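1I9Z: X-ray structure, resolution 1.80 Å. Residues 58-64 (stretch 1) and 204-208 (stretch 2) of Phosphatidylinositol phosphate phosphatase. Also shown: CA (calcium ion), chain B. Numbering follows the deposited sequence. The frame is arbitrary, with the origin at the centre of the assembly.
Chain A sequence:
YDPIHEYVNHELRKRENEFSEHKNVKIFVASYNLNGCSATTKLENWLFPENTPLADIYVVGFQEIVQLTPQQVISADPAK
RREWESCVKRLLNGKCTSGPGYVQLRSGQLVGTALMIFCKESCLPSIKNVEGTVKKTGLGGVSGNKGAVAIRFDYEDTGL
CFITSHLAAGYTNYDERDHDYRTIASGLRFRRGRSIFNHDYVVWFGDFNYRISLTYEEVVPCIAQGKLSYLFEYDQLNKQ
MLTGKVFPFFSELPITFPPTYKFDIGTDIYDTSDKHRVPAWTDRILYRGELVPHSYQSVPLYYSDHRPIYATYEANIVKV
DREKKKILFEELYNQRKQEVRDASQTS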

ATOM      1  N   TYR A  58       0.018  -9.990   4.259  1.00 17.16           N
ATOM      2  CA  TYR A  58       0.602  -8.908   5.026  1.00 16.88           C
ATOM      3  C   TYR A  58       1.620  -8.167   4.141  1.00 17.40           C
ATOM      4  O   TYR A  58       2.579  -8.790   3.590  1.00 16.72           O
ATOM      5  CB  TYR A  58       1.333  -9.396   6.274  1.00 18.14           C
ATOM      6  CG  TYR A  58       0.414  -9.763   7.366  1.00 19.98           C
ATOM      7  CD1 TYR A  58      -0.226 -10.986   7.341  1.00 19.64           C
ATOM      8  CD2 TYR A  58       0.132  -8.860   8.418  1.00 20.54           C
ATOM      9  CE1 TYR A  58      -1.161 -11.331   8.308  1.00 22.87           C
ATOM     10  CE2 TYR A  58      -0.812  -9.218   9.441  1.00 19.71           C
ATOM     11  CZ  TYR A  58      -1.456 -10.455   9.339  1.00 23.13           C
ATOM     12  OH  TYR A  58      -2.449 -10.837  10.204  1.00 23.95           O
ATOM     13  N   VAL A  59       1.432  -6.841   4.006  1.00 15.11           N
ATOM     14  CA  VAL A  59       2.340  -6.041   3.179  1.00 15.57           C
ATOM     15  C   VAL A  59       2.992  -5.085   4.165  1.00 15.51           C
ATOM     16  O   VAL A  59       2.345  -4.237   4.764  1.00 15.88           O
ATOM     17  CB  VAL A  59       1.539  -5.269   2.030  1.00 15.99           C
ATOM     18  CG1 VAL A  59       2.532  -4.305   1.258  1.00 14.59           C
ATOM     19  CG2 VAL A  59       0.882  -6.311   1.071  1.00 15.50           C
ATOM     20  N   VAL A  60       4.303  -5.236   4.364  1.00 14.35           N
ATOM     21  CA  VAL A  60       5.042  -4.435   5.320  1.00 13.91           C
ATOM     22  C   VAL A  60       6.130  -3.594   4.666  1.00 14.05           C
ATOM     23  O   VAL A  60       7.008  -4.124   3.965  1.00 15.94           O
ATOM     24  CB  VAL A  60       5.720  -5.365   6.376  1.00 13.47           C
ATOM     25  CG1 VAL A  60       6.355  -4.526   7.521  1.00 14.48           C
ATOM     26  CG2 VAL A  60       4.669  -6.401   6.936  1.00 15.20           C
ATOM     27  N   GLY A  61       6.073  -2.284   4.912  1.00 13.28           N
ATOM     28  CA  GLY A  61       7.051  -1.378   4.390  1.00 13.48           C
ATOM     29  C   GLY A  61       7.780  -0.680   5.514  1.00 15.47           C
ATOM     30  O   GLY A  61       7.164  -0.162   6.493  1.00 15.80           O
ATOM     31  N   PHE A  62       9.107  -0.672   5.403  1.00 13.78           N
ATOM     32  CA  PHE A  62       9.967  -0.004   6.369  1.00 11.29           C
ATOM     33  C   PHE A  62      10.723   1.130   5.721  1.00 12.53           C
ATOM     34  O   PHE A  62      11.050   1.053   4.485  1.00 13.59           O
ATOM     35  CB  PHE A  62      11.065  -0.977   6.939  1.00 12.50           C
ATOM     36  CG  PHE A  62      10.502  -2.068   7.779  1.00 12.83           C
ATOM     37  CD1 PHE A  62      10.453  -3.360   7.305  1.00 14.29           C
ATOM     38  CD2 PHE A  62      10.039  -1.800   9.065  1.00 14.65           C
ATOM     39  CE1 PHE A  62       9.934  -4.423   8.145  1.00 15.03           C
ATOM     40  CE2 PHE A  62       9.510  -2.858   9.913  1.00 15.88           C
ATOM     41  CZ  PHE A  62       9.474  -4.156   9.437  1.00 14.76           C
ATOM     42  N   GLN A  63      10.939   2.210   6.500  1.00 12.65           N
ATOM     43  CA  GLN A  63      11.832   3.284   6.078  1.00 12.65           C
ATOM     44  C   GLN A  63      12.952   3.391   7.127  1.00 15.26           C
ATOM     45  O   GLN A  63      12.764   3.045   8.313  1.00 15.17           O
ATOM     46  CB  GLN A  63      11.140   4.616   5.896  1.00 13.49           C
ATOM     47  CG  GLN A  63       9.909   4.474   4.899  1.00 11.90           C
ATOM     48  CD  GLN A  63       8.691   3.946   5.625  1.00 13.71           C
ATOM     49  OE1 GLN A  63       8.458   4.320   6.785  1.00 14.08           O
ATOM     50  NE2 GLN A  63       7.881   3.128   4.948  1.00 12.86           N
ATOM     51  N   GLU A  64      14.097   3.899   6.697  1.00 15.03           N
ATOM     52  CA  GLU A  64      15.275   4.038   7.567  1.00 14.73           C
ATOM     53  C   GLU A  64      15.723   2.758   8.279  1.00 17.56           C
ATOM     54  O   GLU A  64      15.982   2.768   9.512  1.00 20.04           O
ATOM     55  CB  GLU A  64      15.126   5.184   8.595  1.00 16.39           C
ATOM     56  CG  GLU A  64      14.810   6.502   7.873  1.00 15.73           C
ATOM     57  CD  GLU A  64      15.023   7.707   8.737  1.00 19.95           C
ATOM     58  OE1 GLU A  64      15.963   7.679   9.574  1.00 19.16           O
ATOM     59  OE2 GLU A  64      14.348   8.721   8.525  1.00 19.94           O
ATOM     60  N   TRP A 204      -0.306   2.634  -2.046  1.00 13.49           N
ATOM     61  CA  TRP A 204       1.001   3.321  -2.060  1.00 13.74           C
ATOM     62  C   TRP A 204       1.089   3.975  -0.686  1.00 14.53           C
ATOM     63  O   TRP A 204       0.195   4.729  -0.295  1.00 15.07           O
ATOM     64  CB  TRP A 204       1.026   4.361  -3.155  1.00 13.17           C
ATOM     65  CG  TRP A 204       2.309   5.034  -3.428  1.00 14.48           C
ATOM     66  CD1 TRP A 204       3.384   5.192  -2.591  1.00 14.31           C
ATOM     67  CD2 TRP A 204       2.648   5.705  -4.647  1.00 15.24           C
ATOM     68  NE1 TRP A 204       4.359   5.901  -3.224  1.00 16.75           N
ATOM     69  CE2 TRP A 204       3.923   6.235  -4.482  1.00 15.28           C
ATOM     70  CE3 TRP A 204       1.970   5.914  -5.855  1.00 16.32           C
ATOM     71  CZ2 TRP A 204       4.576   6.982  -5.502  1.00 18.47           C
ATOM     72  CZ3 TRP A 204       2.636   6.657  -6.875  1.00 15.37           C
ATOM     73  CH2 TRP A 204       3.904   7.170  -6.685  1.00 16.39           C
ATOM     74  N   PHE A 205       2.181   3.737   0.034  1.00 14.45           N
ATOM     75  CA  PHE A 205       2.249   4.196   1.391  1.00 14.56           C
ATOM     76  C   PHE A 205       3.673   4.387   1.890  1.00 15.02           C
ATOM     77  O   PHE A 205       4.619   3.997   1.216  1.00 16.25           O
ATOM     78  CB  PHE A 205       1.559   3.123   2.305  1.00 13.96           C
ATOM     79  CG  PHE A 205       2.342   1.768   2.387  1.00 14.44           C
ATOM     80  CD1 PHE A 205       3.224   1.533   3.447  1.00 14.08           C
ATOM     81  CD2 PHE A 205       2.190   0.782   1.418  1.00 12.98           C
ATOM     82  CE1 PHE A 205       3.933   0.324   3.538  1.00 13.96           C
ATOM     83  CE2 PHE A 205       2.881  -0.438   1.477  1.00 13.89           C
ATOM     84  CZ  PHE A 205       3.766  -0.678   2.563  1.00 11.94           C
ATOM     85  N   GLY A 206       3.789   4.953   3.084  1.00 14.92           N
ATOM     86  CA  GLY A 206       5.107   5.113   3.710  1.00 13.90           C
ATOM     87  C   GLY A 206       5.285   6.464   4.345  1.00 13.66           C
ATOM     88  O   GLY A 206       4.318   7.082   4.752  1.00 13.63           O
ATOM     89  N   ASP A 207       6.532   6.922   4.440  1.00 12.94           N
ATOM     90  CA  ASP A 207       6.850   8.204   5.071  1.00 12.70           C
ATOM     91  C   ASP A 207       6.920   9.171   3.893  1.00 12.70           C
ATOM     92  O   ASP A 207       7.985   9.412   3.295  1.00 14.55           O
ATOM     93  CB  ASP A 207       8.212   8.131   5.774  1.00 14.04           C
ATOM     94  CG  ASP A 207       8.567   9.442   6.482  1.00 14.00           C
ATOM     95  OD1 ASP A 207       7.868  10.468   6.219  1.00 14.96           O
ATOM     96  OD2 ASP A 207       9.548   9.445   7.272  1.00 15.35           O
ATOM     97  N   PHE A 208       5.754   9.733   3.574  1.00 12.29           N
ATOM     98  CA  PHE A 208       5.692  10.688   2.461  1.00 14.55           C
ATOM     99  C   PHE A 208       6.254  12.038   2.889  1.00 16.23           C
ATOM    100  O   PHE A 208       6.494  12.912   2.062  1.00 14.12           O
ATOM    101  CB  PHE A 208       4.243  10.835   1.915  1.00 13.32           C
ATOM    102  CG  PHE A 208       3.659   9.586   1.330  1.00 14.23           C
ATOM    103  CD1 PHE A 208       4.476   8.517   0.908  1.00 12.82           C
ATOM    104  CD2 PHE A 208       2.265   9.502   1.090  1.00 15.85           C
ATOM    105  CE1 PHE A 208       3.933   7.427   0.251  1.00 13.90           C
ATOM    106  CE2 PHE A 208       1.719   8.424   0.446  1.00 15.41           C
ATOM    107  CZ  PHE A 208       2.550   7.374   0.012  1.00 13.83           C
TER
HETATM  108 CA    CA B 301      14.896  10.009  10.990  1.00 31.87          CA
HETATM  109  O   HOH W   1      14.952  11.149   9.063  1.00 28.74           O
HETATM  110  O   HOH W   2      17.609  10.731  10.958  1.00 42.47           O
HETATM  111  O   HOH W   3      14.549  11.635  12.443  1.00 26.12           O
HETATM  112  O   HOH W   4      13.194   8.599  11.495  1.00 14.03           O

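How does the ring of F205 reach stretch 1 when its CA-to-CB bond points sideways? The answer lies in chi1, which is p at 68°, with chi2 at 96° turning the ring plane roughly perpendicular to the plane through CA, CB and CG. This combination swings the end of the side chain nearer to the neighbouring strand, and F205 has more of its area covered across the contact than any other residue here. The ring meets the backbone with its edge: N of G61 lies 3.6 Å from CE1 of F205, and C of V60 lies 4.3 Å from CZ of F205, both near the ring plane. No hydrogen bond crosses between the stretches, so the contact rests on packing.

Why can the ring come so close to the strand at G61? Along the extended strand 58-63, side chains alternate, with V59 and Q63 directed toward stretch 2 and V60 and F62 away from it. G61 falls on the near side but has no side chain. A CB built there in ideal geometry would sit 2.6 Å from CE1 of F205, a clash, so the ring edge occupies space that a side chain would need. V59, with chi1 t, borders the same ring, its CG1 3.9 Å from CE2 of F205. That approach is oblique, and it is the apolar side-chain contact of the interface.

What does Q63 do at the other end of the contact? Its CA-to-CB bond points toward stretch 2, and chi1 m followed by chi2 p (82°) bends the side chain at the CB-CG bond instead of leaving it extended. The terminal group thereby lies alongside the backbone of G206 and D207, with CD of Q63 3.9 Å from N of D207. The orientation of the amide is uncertain, so the packing is better described by the position of the group than by its individual polar atoms. The CA-to-CB bond of D207 also points toward stretch 1; chi1 is t, and OD2 is hydrogen-bonded elsewhere in the structure.

How does the backbone at G206 fit this arrangement? The chain turns a corner there, with phi/psi of 137/-153. At these angles a CB would be jammed against the carbonyl O of F205, which by itself calls for glycine. Just beyond the packed region, E64 leaves the strand with phi/psi of 54/48; its chi1 m and chi2 t carry the carboxylate out to the calcium ion, where OE2 of E64 lies 2.8 Å from the calcium ion, and four waters also bind the ion.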